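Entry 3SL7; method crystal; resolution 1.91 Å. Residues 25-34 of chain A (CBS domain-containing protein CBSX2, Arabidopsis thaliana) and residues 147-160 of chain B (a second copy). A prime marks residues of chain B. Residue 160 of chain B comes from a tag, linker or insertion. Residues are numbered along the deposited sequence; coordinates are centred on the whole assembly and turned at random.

Chain A, residues 25-34: VDDALELLVE
Chain B (147-160) RGNVVRAALQIKRN

The contact between the two copies is anchored by one salt bridge, in which Lys158′ NZ donates a hydrogen bond to Asp26 OD2 at 2.8 Å. Both CA-to-CB bonds point toward the partner stretch. Asp26 adopts chi1 m (-82°) with chi2 at -16°, whereas Lys158′ runs t, t and then turns through p, p (85° and 85°), which brings its ammonium group to the carboxylate. Asp26 OD1 is hydrogen-bonded elsewhere in the structure, so both carboxylate oxygens are satisfied. A second charged pair is looser: Glu30 OE1 lies 4.1 Å from Arg159′ NH2, well out of the guanidinium plane, so the charges are merely near each other. Glu30 reaches this position through an extended t, t side chain. Arg159′ is poorly ordered, and its NE makes a weak hydrogen bond of 3.2 Å to Leu155′ O.

These groups are carried by two helices. Residues 25-34 are helical throughout, with phi/psi near -63/-44, and their helix continues later in the chain; residues 147-158 of the second copy form the other helix, with similar torsions. Backbone hydrogen bonds from i+4 to i, such as Val33 N to Leu29 O at 3.0 Å and Leu155′ N to Val151′ O at 2.9 Å, maintain both. Arg159′ is the first residue to leave helical geometry (-84/62), and Asn160′, from the expression tag, takes no part in the contact. The axes approach to 9.0 Å with a signed crossing angle of -143°, so the two helices run roughly antiparallel. Asp26 thus meets the C-terminal end of the primed helix, while Val33 lies beside its beginning, with Val33 CA 5.0 Å from Gly148′ CA.

From Asp26 to Val33 runs an apolar seam of Leu29, Val33, Val151′ and Leu155′, all with CB directed toward the other helix. Leu155′ (chi1 -78°, chi2 149°) places CD1 3.7 Å from Leu29 CB and CD2 3.7 Å from Asp26 OD1, so that the leucine lies beside the Asp26 carboxylate. Leu29 (m, t) extends CD2 to 4.5 Å from Val151′ CG1. Val33 (m) brings CG1 to 3.7 Å from Val151′ CG1, with Val151′ in t, and CG2 to 3.8 Å from Arg152′ CB. The branched, uncharged side chains suit this seam, where Leu29, Val151′ and Leu155′ are buried. Gly148′ has no side chain, although a CB would find room here; Val33 CG1 rests 3.5 Å from Gly148′ O. Together the stretches bury 422 Å², summed over both sides.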

# COMPACT_ATOMS: atom_id res chain seq x y z
N VAL A 25 -9.97 14.48 -9.94
CA VAL A 25 -9.99 13.58 -8.80
C VAL A 25 -10.17 12.14 -9.26
O VAL A 25 -9.53 11.23 -8.73
CB VAL A 25 -11.09 13.99 -7.79
CG1 VAL A 25 -11.44 12.84 -6.86
CG2 VAL A 25 -10.61 15.19 -6.99
N ASP A 26 -11.02 11.96 -10.26
CA ASP A 26 -11.31 10.64 -10.82
C ASP A 26 -10.07 9.98 -11.38
O ASP A 26 -9.81 8.80 -11.13
CB ASP A 26 -12.38 10.74 -11.93
CG ASP A 26 -13.78 10.79 -11.38
OD1 ASP A 26 -13.96 10.44 -10.20
OD2 ASP A 26 -14.71 11.16 -12.14
N ASP A 27 -9.30 10.73 -12.17
CA ASP A 27 -8.08 10.18 -12.73
C ASP A 27 -7.04 9.86 -11.67
O ASP A 27 -6.33 8.86 -11.78
CB ASP A 27 -7.49 11.10 -13.79
CG ASP A 27 -8.33 11.15 -15.05
OD1 ASP A 27 -9.18 10.25 -15.24
OD2 ASP A 27 -8.13 12.08 -15.85
N ALA A 28 -6.95 10.70 -10.64
CA ALA A 28 -6.05 10.45 -9.52
C ALA A 28 -6.47 9.17 -8.80
O ALA A 28 -5.64 8.32 -8.48
CB ALA A 28 -6.03 11.63 -8.57
N LEU A 29 -7.77 9.02 -8.54
CA LEU A 29 -8.28 7.80 -7.92
C LEU A 29 -7.93 6.58 -8.77
O LEU A 29 -7.49 5.56 -8.24
CB LEU A 29 -9.80 7.89 -7.71
CG LEU A 29 -10.25 8.73 -6.52
CD1 LEU A 29 -11.77 8.94 -6.56
CD2 LEU A 29 -9.82 8.11 -5.22
N GLU A 30 -8.13 6.68 -10.08
CA GLU A 30 -7.83 5.58 -10.99
C GLU A 30 -6.35 5.19 -10.90
O GLU A 30 -6.00 4.00 -10.87
CB GLU A 30 -8.20 5.94 -12.43
CG GLU A 30 -8.37 4.73 -13.34
CD GLU A 30 -8.83 5.10 -14.74
OE1 GLU A 30 -8.76 4.24 -15.64
OE2 GLU A 30 -9.26 6.26 -14.94
N LEU A 31 -5.49 6.20 -10.87
CA LEU A 31 -4.05 5.99 -10.77
C LEU A 31 -3.69 5.32 -9.45
O LEU A 31 -2.86 4.40 -9.41
CB LEU A 31 -3.30 7.32 -10.90
CG LEU A 31 -1.78 7.19 -10.97
CD1 LEU A 31 -1.39 6.32 -12.16
CD2 LEU A 31 -1.13 8.55 -11.08
N LEU A 32 -4.32 5.78 -8.37
CA LEU A 32 -4.12 5.15 -7.06
C LEU A 32 -4.41 3.67 -7.13
O LEU A 32 -3.59 2.86 -6.70
CB LEU A 32 -5.01 5.77 -5.99
CG LEU A 32 -4.64 7.13 -5.42
CD1 LEU A 32 -5.70 7.55 -4.43
CD2 LEU A 32 -3.28 7.07 -4.76
N VAL A 33 -5.58 3.31 -7.65
CA VAL A 33 -6.03 1.92 -7.63
C VAL A 33 -5.27 1.06 -8.63
O VAL A 33 -5.00 -0.10 -8.37
CB VAL A 33 -7.58 1.76 -7.82
CG1 VAL A 33 -8.32 2.65 -6.85
CG2 VAL A 33 -7.99 2.06 -9.25
N GLU A 34 -4.91 1.64 -9.78
CA GLU A 34 -4.13 0.89 -10.76
C GLU A 34 -2.69 0.64 -10.32
O GLU A 34 -2.16 -0.45 -10.51
CB GLU A 34 -4.15 1.58 -12.13
CG GLU A 34 -5.14 0.96 -13.09
CD GLU A 34 -4.80 1.27 -14.52
OE1 GLU A 34 -3.84 2.04 -14.74
OE2 GLU A 34 -5.48 0.74 -15.42
N ARG B 147 -9.25 -2.80 -0.65
CA ARG B 147 -10.01 -1.55 -0.69
C ARG B 147 -9.85 -0.87 -2.04
O ARG B 147 -10.80 -0.29 -2.56
CB ARG B 147 -9.58 -0.61 0.43
CG ARG B 147 -10.05 -1.04 1.80
CD ARG B 147 -9.48 -0.14 2.88
NE ARG B 147 -9.77 1.28 2.63
CZ ARG B 147 -10.95 1.85 2.83
NH1 ARG B 147 -11.98 1.13 3.27
NH2 ARG B 147 -11.12 3.14 2.58
N GLY B 148 -8.65 -0.96 -2.61
CA GLY B 148 -8.39 -0.43 -3.93
C GLY B 148 -9.25 -1.05 -5.00
O GLY B 148 -9.72 -0.37 -5.91
N ASN B 149 -9.46 -2.36 -4.91
CA ASN B 149 -10.35 -3.05 -5.84
C ASN B 149 -11.78 -2.51 -5.75
O ASN B 149 -12.46 -2.36 -6.76
CB ASN B 149 -10.38 -4.56 -5.57
CG ASN B 149 -9.06 -5.25 -5.87
OD1 ASN B 149 -8.29 -4.81 -6.72
ND2 ASN B 149 -8.81 -6.34 -5.17
N VAL B 150 -12.22 -2.23 -4.53
CA VAL B 150 -13.58 -1.77 -4.31
C VAL B 150 -13.73 -0.36 -4.84
O VAL B 150 -14.73 -0.04 -5.45
CB VAL B 150 -13.98 -1.82 -2.83
CG1 VAL B 150 -15.38 -1.20 -2.62
CG2 VAL B 150 -13.93 -3.27 -2.33
N VAL B 151 -12.72 0.48 -4.63
CA VAL B 151 -12.75 1.82 -5.21
C VAL B 151 -12.78 1.74 -6.74
O VAL B 151 -13.53 2.46 -7.40
CB VAL B 151 -11.55 2.65 -4.75
CG1 VAL B 151 -11.53 3.99 -5.46
CG2 VAL B 151 -11.58 2.83 -3.24
N ARG B 152 -11.97 0.85 -7.30
CA ARG B 152 -11.95 0.65 -8.74
C ARG B 152 -13.34 0.28 -9.25
O ARG B 152 -13.76 0.74 -10.31
CB ARG B 152 -10.93 -0.42 -9.11
CG ARG B 152 -10.71 -0.63 -10.59
CD ARG B 152 -9.52 -1.55 -10.80
NE ARG B 152 -9.41 -2.00 -12.18
CZ ARG B 152 -10.12 -3.01 -12.68
NH1 ARG B 152 -10.98 -3.66 -11.92
NH2 ARG B 152 -9.97 -3.36 -13.95
N ALA B 153 -14.05 -0.54 -8.49
CA ALA B 153 -15.40 -0.93 -8.87
C ALA B 153 -16.35 0.26 -8.89
O ALA B 153 -17.08 0.47 -9.87
CB ALA B 153 -15.92 -2.00 -7.94
N ALA B 154 -16.37 1.04 -7.81
CA ALA B 154 -17.20 2.24 -7.76
C ALA B 154 -16.90 3.16 -8.95
O ALA B 154 -17.83 3.72 -9.55
CB ALA B 154 -17.00 2.97 -6.43
N LEU B 155 -15.62 3.32 -9.28
CA LEU B 155 -15.23 4.16 -10.41
C LEU B 155 -15.76 3.62 -11.73
O LEU B 155 -16.30 4.37 -12.54
CB LEU B 155 -13.70 4.29 -10.48
CG LEU B 155 -13.22 5.30 -9.43
CD1 LEU B 155 -11.83 5.05 -8.84
CD2 LEU B 155 -13.50 6.77 -9.76
N GLN B 156 -15.59 2.33 -11.95
CA GLN B 156 -15.98 1.71 -13.21
C GLN B 156 -17.49 1.78 -13.37
O GLN B 156 -18.00 1.97 -14.48
CB GLN B 156 -15.52 0.26 -13.26
CG GLN B 156 -15.99 -0.48 -14.49
CD GLN B 156 -15.56 -1.94 -14.48
OE1 GLN B 156 -14.41 -2.26 -14.17
NE2 GLN B 156 -16.49 -2.82 -14.83
N ILE B 157 -18.20 1.62 -12.26
CA ILE B 157 -19.65 1.69 -12.27
C ILE B 157 -20.13 3.08 -12.66
O ILE B 157 -21.00 3.23 -13.52
CB ILE B 157 -20.23 1.27 -10.91
CG1 ILE B 157 -19.92 -0.21 -10.65
CG2 ILE B 157 -21.72 1.51 -10.86
CD1 ILE B 157 -20.31 -0.69 -9.26
N LYS B 158 -19.56 4.11 -12.03
CA LYS B 158 -19.89 5.49 -12.39
C LYS B 158 -19.75 5.67 -13.90
O LYS B 158 -20.39 6.54 -14.50
CB LYS B 158 -19.01 6.49 -11.62
CG LYS B 158 -19.37 7.95 -11.86
CD LYS B 158 -18.50 8.88 -11.02
CE LYS B 158 -17.17 9.19 -11.69
NZ LYS B 158 -17.29 10.33 -12.66
N ARG B 159 -18.87 4.96 -14.33
CA ARG B 159 -18.65 5.05 -15.77
C ARG B 159 -19.61 4.15 -16.53
O ARG B 159 -19.19 3.22 -17.22
CB ARG B 159 -17.20 4.69 -16.11
CG ARG B 159 -16.29 5.89 -16.32
CD ARG B 159 -15.29 6.03 -15.19
NE ARG B 159 -14.41 4.87 -15.09
CZ ARG B 159 -13.50 4.53 -16.00
NH1 ARG B 159 -13.34 5.28 -17.08
NH2 ARG B 159 -12.75 3.45 -15.82
N ASN B 160 -20.90 4.43 -16.41
CA ASN B 160 -21.93 3.64 -17.09
C ASN B 160 -23.33 4.20 -16.86
O ASN B 160 -23.61 4.77 -15.80
CB ASN B 160 -21.86 2.18 -16.64
CG ASN B 160 -22.61 1.25 -17.58
OD1 ASN B 160 -22.50 1.37 -18.80
ND2 ASN B 160 -23.37 0.32 -17.01